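Local coordinates for SRPBCC family protein (Bacillus thuringiensis serovar konkukian, PDB 3F08), which is of unknown function but has a Bet v 1-like fold and probably binds a small hydrophobic ligand, at residues 23-27 with 43-48; 29-33 with 127-132; 55-61 with 72-78. The protein carries 5 engineered substitutions. All blocks are in the same frame, centred on the assembly; numbering follows the deposited sequence.

Interaction 1: residues 23-27 with 43-48; sequences GFNSL and GRVRHL
Arg46 lays its guanidinium flat on the ring of Phe24, centres 4.1 Å apart and planes at 9°. Its CD lies over the same ring face, 3.5 Å from the centroid, as a CH-pi contact. Leu27 CD1 covers the opposite side of the guanidinium, 3.6 Å from Arg46 CZ. The arginine reaches this slot with chi1 p and chi2 and chi3 both t. Arg46 NH1 donates to Phe24 O at 2.9 Å and 171°.

This arginine-aromatic stack joins the loop after helix 14-21 to the sheet of the Bet v 1-like fold. Gly23 to Ser26 form a type I turn, closed by Ser26 N to Gly23 O at 3.1 Å. Phe24 has chi1 t, and Leu27 is m, t. Strand 45-48 faces this turn. The CA atoms of Asn25 and Arg46 are 6.2 Å apart, those of Leu27 and Leu48 8.3 Å. A classic beta bulge sets Arg44 and Val45 against Thr40. Phe24 CE2 is 3.8 Å from Arg44 O, and Leu27 CD1 meets Leu48 CD1 at 3.6 Å.

Arg46 also makes a salt bridge to Glu58 and a hydrogen bond to Tyr70. The contact thus buries a positive charge that is stacked, hydrogen-bonded and neutralised by a carboxylate.

Interaction 2: residues 29-33 with 127-132; sequences DWLPY and DGLKAL
The CA-to-CB bond of Trp30 points toward the helical segment 127-132, and chi1 p (55°) with chi2 at -75° brings the ring edge to the helix backbone, where CZ3 is 3.6 Å from Gly128 O. Trp30 CE3 also touches Leu132 CB at 3.9 Å. Leu132 is t, p. Segment 29-33 has no regular secondary structure. Its nearest CA pairs with the helix are Trp30 and Leu132 at 5.7 Å, then Leu31 and Ala131 at 6.1 Å. The helix is regular here, with Ala131 N to Asp127 O at 3.0 Å and Leu132 N to Gly128 O at 2.8 Å.

Helix 114-137 is the long C-terminal helix of the Bet v 1-like (helix-grip) fold, which packs across a curved antiparallel sheet. The loop after helix 14-21 rests on it. The two segments meet by van der Waals contact, without hydrogen bonds between them. Trp30 also touches Leu20 and Ile21 of helix 14-21 and Trp103 of strand 99-109.

Ala131 CB is met by several loop residues: Trp30 O at 3.6 Å, Pro32 CD at 4.0 Å and Leu31 CD1 at 4.2 Å. Leu31 has chi1 between wells, at -113°, and its CD1 lies 3.9 Å from Gly128 CA. Tyr33 also has an off-well chi1, 33°. Its CA-to-CB bond points toward the helix, and Tyr33 OH sits 3.2 Å from Gly128 CA and 3.8 Å from Asp127 CB.

Interaction 3: residues 55-61 with 72-78; sequences TIIERLE and YSIMNAP
A classic beta bulge interrupts this hairpin: Met75 and Asn76 both face Ile57. Ile57 O accepts two backbone bonds, from Met75 N at 2.8 Å and Asn76 N at 3.1 Å. Ile57 N returns one to Asn76 O at 3.0 Å. The register shifts by one residue between Ile57 and Glu58, and segment 72-78 turns a corner at Met75.

On the Tyr72 side of the bulge the pairing is regular and antiparallel. Arg59 and Ser73 form a hydrogen-bonded pair, with Arg59 N to Ser73 O and Ser73 N to Arg59 O both at 2.9 Å. Glu58 with Ile74 and Leu60 with Tyr72 are non-hydrogen-bonded pairs. The axes of 55-61 and 72-74 approach to 4.5 Å at 146°.

Glu58, Leu60, Tyr72 and Ile74 share one face. Tyr72 has chi1 p, and Glu58 OE1 lies over its ring, 3.6 Å from Tyr72 CE1. That carboxylate is paired with Arg46.

Ile57, Arg59, Ser73 and Asn76 are on the other face. Ser73, also p, donates from OG to Glu61 OE2 at 2.7 Å. Arg59 NH1 is 3.2 Å from CE of Met75, a selenomethionine, while Arg59 makes a salt bridge to Glu41. Ile57 CG2 touches Met75 CB at 3.9 Å. On the Pro78 side of the bulge, Ile56 CG2 meets Ala77 CB at 4.0 Å.

Glu61 also makes backbone hydrogen bonds to the second subunit. The hairpin lies inside the antiparallel sheet. Strand 45-49 flanks strand 55-64, and strand 81-92 flanks strand 69-74.

From the N terminus, strand 3-10 and helix 14-21 lead into the loop that holds the first segments of interactions 1 and 2. Interaction 1 closes a short loop, bringing 23-27 onto strand 45-49. Interaction 2 opens before that loop is closed, so the two cross. It closes only at helix 114-137, after all seven strands of the sheet. Interaction 3 follows interaction 1 in series and is nested within the span of interaction 2. Interactions 1 and 3 touch through neighbouring strands, and both reach the second subunit. Interactions 2 and 3 do not touch. Interactions 1 and 2 tie the loop to sheet and C-terminal helix; interaction 3 closes the hairpin 55-64/69-74 within the sheet.

Interaction 1: residues 23-27 with 43-48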
loop_
_atom_site.group_PDB
_atom_site.type_symbol
_atom_site.label_atom_id
_atom_site.label_comp_id
_atom_site.label_asym_id
_atom_site.label_seq_id
_atom_site.Cartn_x
_atom_site.Cartn_y
_atom_site.Cartn_z
ATOM N N GLY B 23 -7.850 0.953 4.493
ATOM C CA GLY B 23 -7.503 -0.332 3.912
ATOM C C GLY B 23 -7.882 -0.400 2.449
ATOM O O GLY B 23 -9.026 -0.130 2.080
ATOM N N PHE B 24 -6.923 -0.766 1.609
ATOM C CA PHE B 24 -7.182 -0.859 0.186
ATOM C C PHE B 24 -8.221 -1.942 -0.109
ATOM O O PHE B 24 -9.007 -1.816 -1.048
ATOM C CB PHE B 24 -5.877 -1.136 -0.559
ATOM C CG PHE B 24 -5.966 -0.918 -2.042
ATOM C CD1 PHE B 24 -6.421 0.297 -2.554
ATOM C CD2 PHE B 24 -5.582 -1.918 -2.927
ATOM C CE1 PHE B 24 -6.492 0.514 -3.937
ATOM C CE2 PHE B 24 -5.643 -1.720 -4.311
ATOM C CZ PHE B 24 -6.101 -0.500 -4.813
ATOM N N ASN B 25 -8.241 -2.995 0.703
ATOM C CA ASN B 25 -9.205 -4.078 0.503
ATOM C C ASN B 25 -10.450 -3.911 1.370
ATOM O O ASN B 25 -11.275 -4.819 1.459
ATOM C CB ASN B 25 -8.575 -5.435 0.833
ATOM C CG ASN B 25 -9.347 -6.591 0.220
ATOM O OD1 ASN B 25 -9.758 -7.528 0.911
ATOM N ND2 ASN B 25 -9.549 -6.526 -1.086
ATOM N N SER B 26 -10.605 -2.745 1.983
ATOM C CA SER B 26 -11.735 -2.529 2.881
ATOM C C SER B 26 -13.010 -1.872 2.350
ATOM O O SER B 26 -13.912 -1.579 3.128
ATOM C CB SER B 26 -11.250 -1.764 4.115
ATOM O OG SER B 26 -10.211 -2.492 4.751
ATOM N N LEU B 27 -13.109 -1.657 1.044
ATOM C CA LEU B 27 -14.310 -1.025 0.500
ATOM C C LEU B 27 -15.628 -1.653 0.959
ATOM O O LEU B 27 -16.612 -0.946 1.172
ATOM C CB LEU B 27 -14.267 -1.001 -1.031
ATOM C CG LEU B 27 -13.228 -0.057 -1.655
ATOM C CD1 LEU B 27 -13.343 -0.104 -3.168
ATOM C CD2 LEU B 27 -13.436 1.374 -1.146
ATOM N N GLY B 43 -0.997 -7.622 -2.397
ATOM C CA GLY B 43 -1.786 -6.561 -1.791
ATOM C C GLY B 43 -1.843 -5.276 -2.600
ATOM O O GLY B 43 -2.451 -4.289 -2.167
ATOM N N ARG B 44 -1.221 -5.286 -3.779
ATOM C CA ARG B 44 -1.185 -4.115 -4.659
ATOM C C ARG B 44 -2.379 -3.986 -5.604
ATOM O O ARG B 44 -2.597 -2.929 -6.195
ATOM C CB ARG B 44 0.095 -4.138 -5.503
ATOM C CG ARG B 44 1.366 -3.804 -4.750
ATOM C CD ARG B 44 2.591 -4.071 -5.618
ATOM N NE ARG B 44 2.852 -5.504 -5.739
ATOM C CZ ARG B 44 3.868 -6.035 -6.411
ATOM N NH1 ARG B 44 4.733 -5.258 -7.046
ATOM N NH2 ARG B 44 4.035 -7.347 -6.427
ATOM N N VAL B 45 -3.143 -5.057 -5.758
ATOM C CA VAL B 45 -4.280 -5.032 -6.661
ATOM C C VAL B 45 -5.527 -5.532 -5.946
ATOM O O VAL B 45 -5.478 -6.529 -5.218
ATOM C CB VAL B 45 -3.988 -5.915 -7.909
ATOM C CG1 VAL B 45 -5.210 -5.993 -8.810
ATOM C CG2 VAL B 45 -2.805 -5.334 -8.688
ATOM N N ARG B 46 -6.638 -4.826 -6.123
ATOM C CA ARG B 46 -7.872 -5.249 -5.488
ATOM C C ARG B 46 -8.915 -5.617 -6.528
ATOM O O ARG B 46 -9.074 -4.937 -7.544
ATOM C CB ARG B 46 -8.415 -4.163 -4.535
ATOM C CG ARG B 46 -8.864 -2.867 -5.186
ATOM C CD ARG B 46 -9.256 -1.851 -4.117
ATOM N NE ARG B 46 -9.661 -0.562 -4.683
ATOM C CZ ARG B 46 -9.873 0.537 -3.964
ATOM N NH1 ARG B 46 -9.720 0.512 -2.642
ATOM N NH2 ARG B 46 -10.234 1.667 -4.563
ATOM N N HIS B 47 -9.601 -6.725 -6.274
ATOM C CA HIS B 47 -10.648 -7.212 -7.157
ATOM C C HIS B 47 -11.958 -6.938 -6.456
ATOM O O HIS B 47 -12.260 -7.541 -5.426
ATOM C CB HIS B 47 -10.496 -8.716 -7.405
ATOM C CG HIS B 47 -9.338 -9.066 -8.285
ATOM N ND1 HIS B 47 -8.029 -8.819 -7.929
ATOM C CD2 HIS B 47 -9.294 -9.628 -9.516
ATOM C CE1 HIS B 47 -7.229 -9.214 -8.903
ATOM N NE2 HIS B 47 -7.971 -9.709 -9.878
ATOM N N LEU B 48 -12.732 -6.019 -7.018
ATOM C CA LEU B 48 -14.009 -5.634 -6.446
ATOM C C LEU B 48 -15.160 -6.269 -7.197
ATOM O O LEU B 48 -15.249 -6.167 -8.420
ATOM C CB LEU B 48 -14.154 -4.115 -6.502
ATOM C CG LEU B 48 -12.927 -3.338 -6.031
ATOM C CD1 LEU B 48 -13.115 -1.858 -6.340
ATOM C CD2 LEU B 48 -12.706 -3.582 -4.545
#

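Interaction 2: residues 29-33 with 127-132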
loop_
_atom_site.group_PDB
_atom_site.type_symbol
_atom_site.label_atom_id
_atom_site.label_comp_id
_atom_site.label_asym_id
_atom_site.label_seq_id
_atom_site.Cartn_x
_atom_site.Cartn_y
_atom_site.Cartn_z
ATOM N N ASP B 29 -16.369 -2.681 3.734
ATOM C CA ASP B 29 -16.646 -2.304 5.114
ATOM C C ASP B 29 -17.416 -0.984 5.164
ATOM O O ASP B 29 -17.893 -0.586 6.223
ATOM C CB ASP B 29 -15.358 -2.146 5.928
ATOM C CG ASP B 29 -14.672 -3.464 6.208
ATOM O OD1 ASP B 29 -15.359 -4.504 6.190
ATOM O OD2 ASP B 29 -13.448 -3.454 6.466
ATOM N N TRP B 30 -17.522 -0.286 4.036
ATOM C CA TRP B 30 -18.256 0.976 4.034
ATOM C C TRP B 30 -19.038 1.276 2.764
ATOM O O TRP B 30 -19.766 2.264 2.704
ATOM C CB TRP B 30 -17.324 2.153 4.364
ATOM C CG TRP B 30 -16.107 2.300 3.491
ATOM C CD1 TRP B 30 -14.974 1.546 3.527
ATOM C CD2 TRP B 30 -15.883 3.314 2.503
ATOM N NE1 TRP B 30 -14.053 2.031 2.631
ATOM C CE2 TRP B 30 -14.588 3.118 1.990
ATOM C CE3 TRP B 30 -16.657 4.377 2.006
ATOM C CZ2 TRP B 30 -14.039 3.946 0.999
ATOM C CZ3 TRP B 30 -16.114 5.200 1.023
ATOM C CH2 TRP B 30 -14.815 4.978 0.530
ATOM N N LEU B 31 -18.897 0.419 1.758
ATOM C CA LEU B 31 -19.610 0.568 0.488
ATOM C C LEU B 31 -20.532 -0.644 0.333
ATOM O O LEU B 31 -20.081 -1.744 0.019
ATOM C CB LEU B 31 -18.613 0.611 -0.672
ATOM C CG LEU B 31 -18.441 1.890 -1.494
ATOM C CD1 LEU B 31 -18.344 3.087 -0.583
ATOM C CD2 LEU B 31 -17.193 1.774 -2.362
ATOM N N PRO B 32 -21.840 -0.455 0.557
ATOM C CA PRO B 32 -22.840 -1.527 0.450
ATOM C C PRO B 32 -22.945 -2.219 -0.911
ATOM O O PRO B 32 -23.232 -3.412 -0.979
ATOM C CB PRO B 32 -24.142 -0.819 0.834
ATOM C CG PRO B 32 -23.673 0.229 1.815
ATOM C CD PRO B 32 -22.448 0.772 1.099
ATOM N N TYR B 33 -22.715 -1.480 -1.988
ATOM C CA TYR B 33 -22.821 -2.055 -3.323
ATOM C C TYR B 33 -21.589 -2.826 -3.783
ATOM O O TYR B 33 -21.524 -3.282 -4.924
ATOM C CB TYR B 33 -23.180 -0.960 -4.324
ATOM C CG TYR B 33 -22.591 0.383 -3.975
ATOM C CD1 TYR B 33 -21.340 0.767 -4.454
ATOM C CD2 TYR B 33 -23.291 1.279 -3.168
ATOM C CE1 TYR B 33 -20.804 2.019 -4.144
ATOM C CE2 TYR B 33 -22.765 2.528 -2.849
ATOM C CZ TYR B 33 -21.525 2.895 -3.342
ATOM O OH TYR B 33 -21.025 4.148 -3.067
ATOM N N ASP B 127 -21.665 9.232 -4.126
ATOM C CA ASP B 127 -22.447 8.128 -3.569
ATOM C C ASP B 127 -21.644 7.437 -2.483
ATOM O O ASP B 127 -22.184 7.051 -1.446
ATOM C CB ASP B 127 -22.796 7.098 -4.645
ATOM C CG ASP B 127 -23.940 7.541 -5.524
ATOM O OD1 ASP B 127 -24.697 8.445 -5.105
ATOM O OD2 ASP B 127 -24.093 6.965 -6.624
ATOM N N GLY B 128 -20.347 7.279 -2.736
ATOM C CA GLY B 128 -19.472 6.635 -1.773
ATOM C C GLY B 128 -19.352 7.402 -0.470
ATOM O O GLY B 128 -19.357 6.808 0.603
ATOM N N LEU B 129 -19.244 8.723 -0.553
ATOM C CA LEU B 129 -19.122 9.541 0.645
ATOM C C LEU B 129 -20.426 9.571 1.429
ATOM O O LEU B 129 -20.413 9.682 2.649
ATOM C CB LEU B 129 -18.680 10.961 0.285
ATOM C CG LEU B 129 -17.282 11.066 -0.337
ATOM C CD1 LEU B 129 -16.914 12.529 -0.499
ATOM C CD2 LEU B 129 -16.255 10.360 0.554
ATOM N N LYS B 130 -21.556 9.484 0.735
ATOM C CA LYS B 130 -22.837 9.455 1.431
ATOM C C LYS B 130 -22.913 8.116 2.159
ATOM O O LYS B 130 -23.435 8.030 3.272
ATOM C CB LYS B 130 -24.000 9.587 0.442
ATOM C CG LYS B 130 -24.156 10.989 -0.145
ATOM C CD LYS B 130 -25.324 11.064 -1.121
ATOM C CE LYS B 130 -25.473 12.463 -1.717
ATOM N NZ LYS B 130 -26.507 12.492 -2.791
ATOM N N ALA B 131 -22.372 7.078 1.524
ATOM C CA ALA B 131 -22.357 5.744 2.108
ATOM C C ALA B 131 -21.441 5.763 3.329
ATOM O O ALA B 131 -21.737 5.137 4.343
ATOM C CB ALA B 131 -21.865 4.718 1.083
ATOM N N LEU B 132 -20.337 6.497 3.236
ATOM C CA LEU B 132 -19.410 6.597 4.360
ATOM C C LEU B 132 -20.087 7.316 5.535
ATOM O O LEU B 132 -19.890 6.954 6.696
ATOM C CB LEU B 132 -18.147 7.367 3.935
ATOM C CG LEU B 132 -17.078 7.611 5.008
ATOM C CD1 LEU B 132 -16.602 6.280 5.571
ATOM C CD2 LEU B 132 -15.906 8.397 4.414
#

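Interaction 3: residues 55-61 with 72-78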
loop_
_atom_site.group_PDB
_atom_site.type_symbol
_atom_site.label_atom_id
_atom_site.label_comp_id
_atom_site.label_asym_id
_atom_site.label_seq_id
_atom_site.Cartn_x
_atom_site.Cartn_y
_atom_site.Cartn_z
ATOM N N THR B 55 -16.583 -8.156 -11.839
ATOM C CA THR B 55 -15.485 -7.715 -11.007
ATOM C C THR B 55 -14.631 -6.607 -11.611
ATOM O O THR B 55 -14.253 -6.657 -12.780
ATOM C CB THR B 55 -14.600 -8.921 -10.637
ATOM O OG1 THR B 55 -15.424 -9.934 -10.044
ATOM C CG2 THR B 55 -13.521 -8.524 -9.634
ATOM N N ILE B 56 -14.355 -5.595 -10.794
ATOM C CA ILE B 56 -13.541 -4.457 -11.192
ATOM C C ILE B 56 -12.157 -4.663 -10.587
ATOM O O ILE B 56 -12.033 -5.121 -9.450
ATOM C CB ILE B 56 -14.138 -3.140 -10.655
ATOM C CG1 ILE B 56 -15.460 -2.842 -11.364
ATOM C CG2 ILE B 56 -13.161 -1.999 -10.849
ATOM C CD1 ILE B 56 -16.136 -1.575 -10.863
ATOM N N ILE B 57 -11.120 -4.328 -11.339
ATOM C CA ILE B 57 -9.762 -4.499 -10.857
ATOM C C ILE B 57 -9.068 -3.143 -10.781
ATOM O O ILE B 57 -9.008 -2.408 -11.768
ATOM C CB ILE B 57 -8.976 -5.441 -11.786
ATOM C CG1 ILE B 57 -9.706 -6.789 -11.881
ATOM C CG2 ILE B 57 -7.572 -5.650 -11.256
ATOM C CD1 ILE B 57 -8.995 -7.821 -12.761
ATOM N N GLU B 58 -8.556 -2.811 -9.602
ATOM C CA GLU B 58 -7.888 -1.533 -9.412
ATOM C C GLU B 58 -6.492 -1.734 -8.843
ATOM O O GLU B 58 -6.248 -2.653 -8.063
ATOM C CB GLU B 58 -8.727 -0.644 -8.493
ATOM C CG GLU B 58 -10.187 -0.584 -8.919
ATOM C CD GLU B 58 -11.016 0.383 -8.102
ATOM O OE1 GLU B 58 -10.723 0.569 -6.900
ATOM O OE2 GLU B 58 -11.986 0.944 -8.662
ATOM N N ARG B 59 -5.583 -0.853 -9.233
ATOM C CA ARG B 59 -4.202 -0.946 -8.805
ATOM C C ARG B 59 -3.801 0.137 -7.806
ATOM O O ARG B 59 -4.109 1.315 -8.003
ATOM C CB ARG B 59 -3.314 -0.892 -10.050
ATOM C CG ARG B 59 -1.869 -0.587 -9.787
ATOM C CD ARG B 59 -0.977 -1.203 -10.845
ATOM N NE ARG B 59 -0.026 -2.052 -10.157
ATOM C CZ ARG B 59 0.131 -3.350 -10.374
ATOM N NH1 ARG B 59 -0.595 -3.979 -11.287
ATOM N NH2 ARG B 59 1.005 -4.019 -9.644
ATOM N N LEU B 60 -3.141 -0.275 -6.724
ATOM C CA LEU B 60 -2.669 0.668 -5.713
ATOM C C LEU B 60 -1.464 1.417 -6.287
ATOM O O LEU B 60 -0.484 0.786 -6.699
ATOM C CB LEU B 60 -2.243 -0.072 -4.437
ATOM C CG LEU B 60 -1.698 0.802 -3.295
ATOM C CD1 LEU B 60 -2.830 1.669 -2.734
ATOM C CD2 LEU B 60 -1.106 -0.072 -2.193
ATOM N N GLU B 61 -1.527 2.748 -6.317
ATOM C CA GLU B 61 -0.424 3.542 -6.858
ATOM C C GLU B 61 0.413 4.199 -5.767
ATOM O O GLU B 61 1.645 4.188 -5.825
ATOM C CB GLU B 61 -0.952 4.630 -7.796
ATOM C CG GLU B 61 -1.629 4.131 -9.069
ATOM C CD GLU B 61 -0.666 3.453 -10.031
ATOM O OE1 GLU B 61 0.560 3.668 -9.905
ATOM O OE2 GLU B 61 -1.139 2.716 -10.924
ATOM N N TYR B 72 -5.192 5.239 -6.494
ATOM C CA TYR B 72 -5.317 4.032 -7.278
ATOM C C TYR B 72 -5.660 4.332 -8.722
ATOM O O TYR B 72 -6.142 5.421 -9.057
ATOM C CB TYR B 72 -6.381 3.126 -6.666
ATOM C CG TYR B 72 -7.771 3.721 -6.663
ATOM C CD1 TYR B 72 -8.642 3.520 -7.732
ATOM C CD2 TYR B 72 -8.225 4.462 -5.574
ATOM C CE1 TYR B 72 -9.942 4.038 -7.713
ATOM C CE2 TYR B 72 -9.519 4.986 -5.543
ATOM C CZ TYR B 72 -10.373 4.769 -6.615
ATOM O OH TYR B 72 -11.650 5.287 -6.573
ATOM N N SER B 73 -5.399 3.351 -9.575
ATOM C CA SER B 73 -5.681 3.463 -10.991
ATOM C C SER B 73 -6.620 2.320 -11.334
ATOM O O SER B 73 -6.793 1.395 -10.546
ATOM C CB SER B 73 -4.379 3.367 -11.800
ATOM O OG SER B 73 -3.671 2.169 -11.521
ATOM N N ILE B 74 -7.243 2.380 -12.499
ATOM C CA ILE B 74 -8.149 1.316 -12.883
ATOM C C ILE B 74 -7.526 0.416 -13.934
ATOM O O ILE B 74 -7.042 0.877 -14.964
ATOM C CB ILE B 74 -9.491 1.879 -13.383
ATOM C CG1 ILE B 74 -10.374 2.233 -12.177
ATOM C CG2 ILE B 74 -10.180 0.870 -14.291
ATOM C CD1 ILE B 74 -11.740 2.773 -12.542
HETATM N N MSE B 75 -7.540 -0.880 -13.652
HETATM C CA MSE B 75 -6.976 -1.875 -14.551
HETATM C C MSE B 75 -8.076 -2.478 -15.427
HETATM O O MSE B 75 -7.883 -2.670 -16.629
HETATM C CB MSE B 75 -6.293 -2.958 -13.717
HETATM C CG MSE B 75 -5.173 -3.701 -14.416
HETATM SE SE MSE B 75 -3.806 -4.175 -13.124
HETATM C CE MSE B 75 -2.508 -2.780 -13.504
ATOM N N ASN B 76 -9.224 -2.757 -14.817
ATOM C CA ASN B 76 -10.367 -3.340 -15.513
ATOM C C ASN B 76 -11.688 -2.789 -14.976
ATOM O O ASN B 76 -12.061 -3.065 -13.834
ATOM C CB ASN B 76 -10.350 -4.866 -15.363
ATOM C CG ASN B 76 -9.282 -5.524 -16.221
ATOM O OD1 ASN B 76 -9.455 -5.684 -17.431
ATOM N ND2 ASN B 76 -8.166 -5.895 -15.602
ATOM N N ALA B 77 -12.386 -2.007 -15.800
ATOM C CA ALA B 77 -13.662 -1.424 -15.394
ATOM C C ALA B 77 -14.529 -0.995 -16.575
ATOM O O ALA B 77 -14.030 -0.734 -17.671
ATOM C CB ALA B 77 -13.425 -0.234 -14.479
ATOM N N PRO B 78 -15.851 -0.913 -16.358
ATOM C CA PRO B 78 -16.799 -0.517 -17.404
ATOM C C PRO B 78 -17.079 0.981 -17.473
ATOM O O PRO B 78 -18.186 1.386 -17.815
ATOM C CB PRO B 78 -18.046 -1.310 -17.038
ATOM C CG PRO B 78 -18.038 -1.189 -15.546
ATOM C CD PRO B 78 -16.572 -1.440 -15.183
#